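Long-range contact in Non-structural protein (Porcine reproductive and respiratory syndrome virus, PDB 3IFU), which is the leader protease Nsp1alpha, a zinc-binding papain-like cysteine protease that probably also suppresses host interferon-beta production: residues D6-V18 with Q22-L35. Numbering follows the deposited sequence.
Sequences DRCTCTPNARVFV and QVYCTRCLSARSLL. With ZN (zinc ion), chain C.
Val16 CG2 sits over the centre of one face of the Arg32 guanidinium, and Arg32 NH2 donates to Ala14 O, which lies at the edge of that group (N-H...O 153°) and in the carbonyl plane of Ala14. This is the N-terminal Cys4 zinc finger, built on the antiparallel hairpin of strands 16-18 and 23-25. Ala14 CB lies likewise over the centre of the Arg27 guanidinium, 3.6 Å from Arg27 CZ, with Thr11 OG1 at the edge in a weak bond from Arg27 NH2. The Phe17 ring has Tyr24 CB over one face, a CH-pi contact, and Thr26 OG1 near its plane at the edge. The Phe17 and Tyr24 rings are nearly parallel (16°) but slid apart, so they barely overlap. The two arginines flank the four-cysteine site; the Phe17 and Tyr24 side chains lie on the other face of the hairpin from Cys25. Each segment gives two cysteine sulfurs to the zinc ion: Cys8 and Cys10 from 6-18, Cys25 and Cys28 from 22-35. Phe17 and Tyr24 form the hydrogen-bonded pair of the hairpin. Val16 and Cys25 form a non-hydrogen-bonded pair with side chains on the same face. With chi1 at 169°, Cys25 SG is trans to the backbone N and binds the zinc ion at 2.4 Å. Phe17 and Thr26 also touch Met98 of helix 94-108, so this face of the finger packs on the protease part. Arg32 NH2 has a second acceptor, Phe50 O. Next to the zinc site, the backbone N of Cys8 donates to Ala31 O at 2.9 Å.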
loop_
_atom_site.group_PDB
_atom_site.type_symbol
_atom_site.label_atom_id
_atom_site.label_comp_id
_atom_site.label_asym_id
_atom_site.label_seq_id
_atom_site.Cartn_x
_atom_site.Cartn_y
_atom_site.Cartn_z
ATOM N N ASP A 6 -12.398 17.187 -6.944
ATOM C CA ASP A 6 -11.508 16.818 -8.083
ATOM C C ASP A 6 -11.556 15.305 -8.292
ATOM O O ASP A 6 -10.973 14.530 -7.528
ATOM C CB ASP A 6 -10.075 17.280 -7.804
ATOM C CG ASP A 6 -9.251 17.416 -9.072
ATOM O OD1 ASP A 6 -9.699 18.127 -10.003
ATOM O OD2 ASP A 6 -8.155 16.819 -9.134
ATOM N N ARG A 7 -12.265 14.909 -9.343
ATOM C CA ARG A 7 -12.478 13.508 -9.694
ATOM C C ARG A 7 -11.915 13.195 -11.080
ATOM O O ARG A 7 -11.254 14.028 -11.693
ATOM C CB ARG A 7 -13.983 13.223 -9.689
ATOM C CG ARG A 7 -14.435 12.052 -8.832
ATOM C CD ARG A 7 -14.316 12.308 -7.335
ATOM N NE ARG A 7 -14.954 11.233 -6.577
ATOM C CZ ARG A 7 -14.874 11.084 -5.257
ATOM N NH1 ARG A 7 -14.175 11.946 -4.527
ATOM N NH2 ARG A 7 -15.490 10.066 -4.664
ATOM N N CYS A 8 -12.186 11.989 -11.566
ATOM C CA CYS A 8 -11.731 11.569 -12.885
ATOM C C CYS A 8 -12.637 12.163 -13.957
ATOM O O CYS A 8 -13.859 12.172 -13.806
ATOM C CB CYS A 8 -11.756 10.044 -12.997
ATOM S SG CYS A 8 -11.870 9.439 -14.706
ATOM N N THR A 9 -12.038 12.643 -15.042
ATOM C CA THR A 9 -12.804 13.241 -16.127
ATOM C C THR A 9 -12.433 12.644 -17.475
ATOM O O THR A 9 -12.332 13.362 -18.467
ATOM C CB THR A 9 -12.580 14.763 -16.214
ATOM O OG1 THR A 9 -12.596 15.326 -14.899
ATOM C CG2 THR A 9 -13.691 15.414 -17.041
ATOM N N CYS A 10 -12.214 11.336 -17.503
ATOM C CA CYS A 10 -11.874 10.645 -18.740
ATOM C C CYS A 10 -13.167 10.147 -19.376
ATOM O O CYS A 10 -14.229 10.208 -18.758
ATOM C CB CYS A 10 -10.960 9.447 -18.455
ATOM S SG CYS A 10 -9.267 9.840 -17.958
ATOM N N THR A 11 -13.085 9.670 -20.613
ATOM C CA THR A 11 -14.269 9.133 -21.274
ATOM C C THR A 11 -14.716 7.946 -20.407
ATOM O O THR A 11 -13.890 7.160 -19.949
ATOM C CB THR A 11 -13.932 8.674 -22.710
ATOM O OG1 THR A 11 -12.882 7.701 -22.670
ATOM C CG2 THR A 11 -13.468 9.858 -23.545
ATOM N N PRO A 12 -16.031 7.797 -20.174
ATOM C CA PRO A 12 -16.527 6.694 -19.342
ATOM C C PRO A 12 -16.134 5.283 -19.765
ATOM O O PRO A 12 -16.443 4.324 -19.053
ATOM C CB PRO A 12 -18.037 6.908 -19.361
ATOM C CG PRO A 12 -18.261 7.434 -20.729
ATOM C CD PRO A 12 -17.149 8.452 -20.876
ATOM N N ASN A 13 -15.461 5.142 -20.905
ATOM C CA ASN A 13 -15.054 3.812 -21.349
ATOM C C ASN A 13 -13.644 3.468 -20.857
ATOM O O ASN A 13 -13.080 2.432 -21.222
ATOM C CB ASN A 13 -15.137 3.698 -22.874
ATOM C CG ASN A 13 -13.979 4.365 -23.575
ATOM O OD1 ASN A 13 -13.719 5.552 -23.386
ATOM N ND2 ASN A 13 -13.276 3.602 -24.400
ATOM N N ALA A 14 -13.084 4.347 -20.028
ATOM C CA ALA A 14 -11.764 4.134 -19.450
ATOM C C ALA A 14 -11.946 3.145 -18.297
ATOM O O ALA A 14 -12.704 3.414 -17.362
ATOM C CB ALA A 14 -11.208 5.447 -18.930
ATOM N N ARG A 15 -11.255 2.009 -18.360
ATOM C CA ARG A 15 -11.378 0.987 -17.319
ATOM C C ARG A 15 -11.162 1.454 -15.875
ATOM O O ARG A 15 -10.498 2.459 -15.595
ATOM C CB ARG A 15 -10.459 -0.195 -17.623
ATOM C CG ARG A 15 -10.848 -0.920 -18.900
ATOM C CD ARG A 15 -10.022 -2.163 -19.111
ATOM N NE ARG A 15 -10.241 -2.740 -20.433
ATOM C CZ ARG A 15 -9.783 -2.211 -21.561
ATOM N NH1 ARG A 15 -10.027 -2.803 -22.721
ATOM N NH2 ARG A 15 -9.076 -1.091 -21.527
ATOM N N VAL A 16 -11.727 0.678 -14.960
ATOM C CA VAL A 16 -11.682 0.977 -13.545
ATOM C C VAL A 16 -11.077 -0.140 -12.690
ATOM O O VAL A 16 -11.077 -1.307 -13.080
ATOM C CB VAL A 16 -13.126 1.277 -13.056
ATOM C CG1 VAL A 16 -13.220 1.123 -11.557
ATOM C CG2 VAL A 16 -13.533 2.687 -13.479
ATOM N N PHE A 17 -10.552 0.234 -11.527
ATOM C CA PHE A 17 -9.992 -0.730 -10.582
ATOM C C PHE A 17 -10.427 -0.306 -9.186
ATOM O O PHE A 17 -10.845 0.829 -8.988
ATOM C CB PHE A 17 -8.455 -0.806 -10.700
ATOM C CG PHE A 17 -7.719 0.440 -10.261
ATOM C CD1 PHE A 17 -7.391 0.644 -8.919
ATOM C CD2 PHE A 17 -7.294 1.384 -11.206
ATOM C CE1 PHE A 17 -6.642 1.769 -8.525
ATOM C CE2 PHE A 17 -6.550 2.505 -10.824
ATOM C CZ PHE A 17 -6.221 2.696 -9.481
ATOM N N VAL A 18 -10.363 -1.220 -8.227
ATOM C CA VAL A 18 -10.769 -0.906 -6.863
ATOM C C VAL A 18 -9.621 -1.072 -5.866
ATOM O O VAL A 18 -8.984 -2.126 -5.804
ATOM C CB VAL A 18 -11.957 -1.793 -6.439
ATOM C CG1 VAL A 18 -12.515 -1.334 -5.110
ATOM C CG2 VAL A 18 -13.024 -1.744 -7.499
ATOM N N GLN A 22 -12.382 3.018 -2.481
ATOM C CA GLN A 22 -12.454 3.722 -3.761
ATOM C C GLN A 22 -12.338 2.983 -5.086
ATOM O O GLN A 22 -11.571 2.037 -5.252
ATOM C CB GLN A 22 -11.415 4.851 -3.804
ATOM C CG GLN A 22 -11.845 6.170 -3.189
ATOM C CD GLN A 22 -13.107 6.722 -3.807
ATOM O OE1 GLN A 22 -13.270 6.736 -5.038
ATOM N NE2 GLN A 22 -14.015 7.198 -2.956
ATOM N N VAL A 23 -13.108 3.492 -6.036
ATOM C CA VAL A 23 -13.136 3.019 -7.401
ATOM C C VAL A 23 -12.237 4.060 -8.062
ATOM O O VAL A 23 -12.461 5.262 -7.913
ATOM C CB VAL A 23 -14.573 3.112 -7.968
ATOM C CG1 VAL A 23 -14.588 2.797 -9.443
ATOM C CG2 VAL A 23 -15.479 2.148 -7.224
ATOM N N TYR A 24 -11.196 3.611 -8.751
ATOM C CA TYR A 24 -10.273 4.535 -9.410
ATOM C C TYR A 24 -10.227 4.273 -10.904
ATOM O O TYR A 24 -10.538 3.179 -11.359
ATOM C CB TYR A 24 -8.842 4.394 -8.865
ATOM C CG TYR A 24 -8.603 4.825 -7.430
ATOM C CD1 TYR A 24 -8.720 3.921 -6.375
ATOM C CD2 TYR A 24 -8.208 6.130 -7.135
ATOM C CE1 TYR A 24 -8.442 4.306 -5.062
ATOM C CE2 TYR A 24 -7.930 6.527 -5.829
ATOM C CZ TYR A 24 -8.046 5.614 -4.800
ATOM O OH TYR A 24 -7.749 6.012 -3.519
ATOM N N CYS A 25 -9.820 5.286 -11.657
ATOM C CA CYS A 25 -9.710 5.170 -13.098
ATOM C C CYS A 25 -8.350 4.593 -13.462
ATOM O O CYS A 25 -7.325 4.997 -12.915
ATOM C CB CYS A 25 -9.866 6.536 -13.749
ATOM S SG CYS A 25 -9.424 6.550 -15.497
ATOM N N THR A 26 -8.349 3.645 -14.389
ATOM C CA THR A 26 -7.127 3.004 -14.845
ATOM C C THR A 26 -6.219 3.969 -15.610
ATOM O O THR A 26 -5.000 3.819 -15.617
ATOM C CB THR A 26 -7.478 1.795 -15.739
ATOM O OG1 THR A 26 -7.888 0.698 -14.913
ATOM C CG2 THR A 26 -6.296 1.371 -16.568
ATOM N N ARG A 27 -6.822 4.971 -16.239
ATOM C CA ARG A 27 -6.083 5.954 -17.030
ATOM C C ARG A 27 -5.358 7.075 -16.284
ATOM O O ARG A 27 -4.168 7.294 -16.510
ATOM C CB ARG A 27 -7.010 6.596 -18.069
ATOM C CG ARG A 27 -7.139 5.830 -19.363
ATOM C CD ARG A 27 -6.953 6.777 -20.545
ATOM N NE ARG A 27 -8.192 7.376 -21.039
ATOM C CZ ARG A 27 -9.162 6.700 -21.657
ATOM N NH1 ARG A 27 -9.049 5.392 -21.858
ATOM N NH2 ARG A 27 -10.242 7.338 -22.094
ATOM N N CYS A 28 -6.075 7.792 -15.419
ATOM C CA CYS A 28 -5.503 8.922 -14.684
ATOM C C CYS A 28 -5.282 8.692 -13.193
ATOM O O CYS A 28 -4.793 9.584 -12.500
ATOM C CB CYS A 28 -6.384 10.160 -14.858
ATOM S SG CYS A 28 -7.998 10.028 -14.060
ATOM N N LEU A 29 -5.662 7.515 -12.699
ATOM C CA LEU A 29 -5.480 7.170 -11.290
ATOM C C LEU A 29 -6.248 8.078 -10.326
ATOM O O LEU A 29 -5.913 8.165 -9.143
ATOM C CB LEU A 29 -3.989 7.188 -10.948
ATOM C CG LEU A 29 -3.125 6.378 -11.916
ATOM C CD1 LEU A 29 -1.643 6.679 -11.718
ATOM C CD2 LEU A 29 -3.422 4.904 -11.713
ATOM N N SER A 30 -7.276 8.755 -10.829
ATOM C CA SER A 30 -8.083 9.632 -9.992
ATOM C C SER A 30 -9.371 8.914 -9.634
ATOM O O SER A 30 -9.845 8.074 -10.401
ATOM C CB SER A 30 -8.405 10.927 -10.733
ATOM O OG SER A 30 -7.216 11.601 -11.112
ATOM N N ALA A 31 -9.932 9.241 -8.472
ATOM C CA ALA A 31 -11.178 8.626 -8.016
ATOM C C ALA A 31 -12.276 8.749 -9.069
ATOM O O ALA A 31 -12.401 9.778 -9.728
ATOM C CB ALA A 31 -11.633 9.273 -6.715
ATOM N N ARG A 32 -13.071 7.698 -9.222
ATOM C CA ARG A 32 -14.155 7.694 -10.198
ATOM C C ARG A 32 -15.534 7.859 -9.581
ATOM O O ARG A 32 -15.923 7.105 -8.690
ATOM C CB ARG A 32 -14.123 6.400 -11.008
ATOM C CG ARG A 32 -13.591 6.583 -12.406
ATOM C CD ARG A 32 -14.674 7.070 -13.341
ATOM N NE ARG A 32 -14.998 6.049 -14.334
ATOM C CZ ARG A 32 -14.153 5.615 -15.265
ATOM N NH1 ARG A 32 -12.926 6.110 -15.342
ATOM N NH2 ARG A 32 -14.534 4.683 -16.121
ATOM N N SER A 33 -16.274 8.846 -10.070
ATOM C CA SER A 33 -17.622 9.101 -9.582
ATOM C C SER A 33 -18.612 8.119 -10.194
ATOM O O SER A 33 -18.271 7.338 -11.079
ATOM C CB SER A 33 -18.058 10.531 -9.919
ATOM O OG SER A 33 -17.428 11.478 -9.073
ATOM N N LEU A 34 -19.845 8.161 -9.704
ATOM C CA LEU A 34 -20.892 7.294 -10.214
ATOM C C LEU A 34 -21.282 7.762 -11.600
ATOM O O LEU A 34 -21.339 8.961 -11.864
ATOM C CB LEU A 34 -22.114 7.350 -9.303
ATOM C CG LEU A 34 -22.032 6.537 -8.014
ATOM C CD1 LEU A 34 -23.104 7.000 -7.032
ATOM C CD2 LEU A 34 -22.183 5.064 -8.356
ATOM N N LEU A 35 -21.545 6.811 -12.483
ATOM C CA LEU A 35 -21.948 7.131 -13.841
ATOM C C LEU A 35 -23.400 7.634 -13.808
ATOM O O LEU A 35 -24.222 7.123 -13.043
ATOM C CB LEU A 35 -21.815 5.885 -14.714
ATOM C CG LEU A 35 -21.180 6.103 -16.087
ATOM C CD1 LEU A 35 -19.899 6.916 -15.959
ATOM C CD2 LEU A 35 -20.894 4.749 -16.715
HETATM ZN ZN ZN C . -9.552 8.984 -15.632
#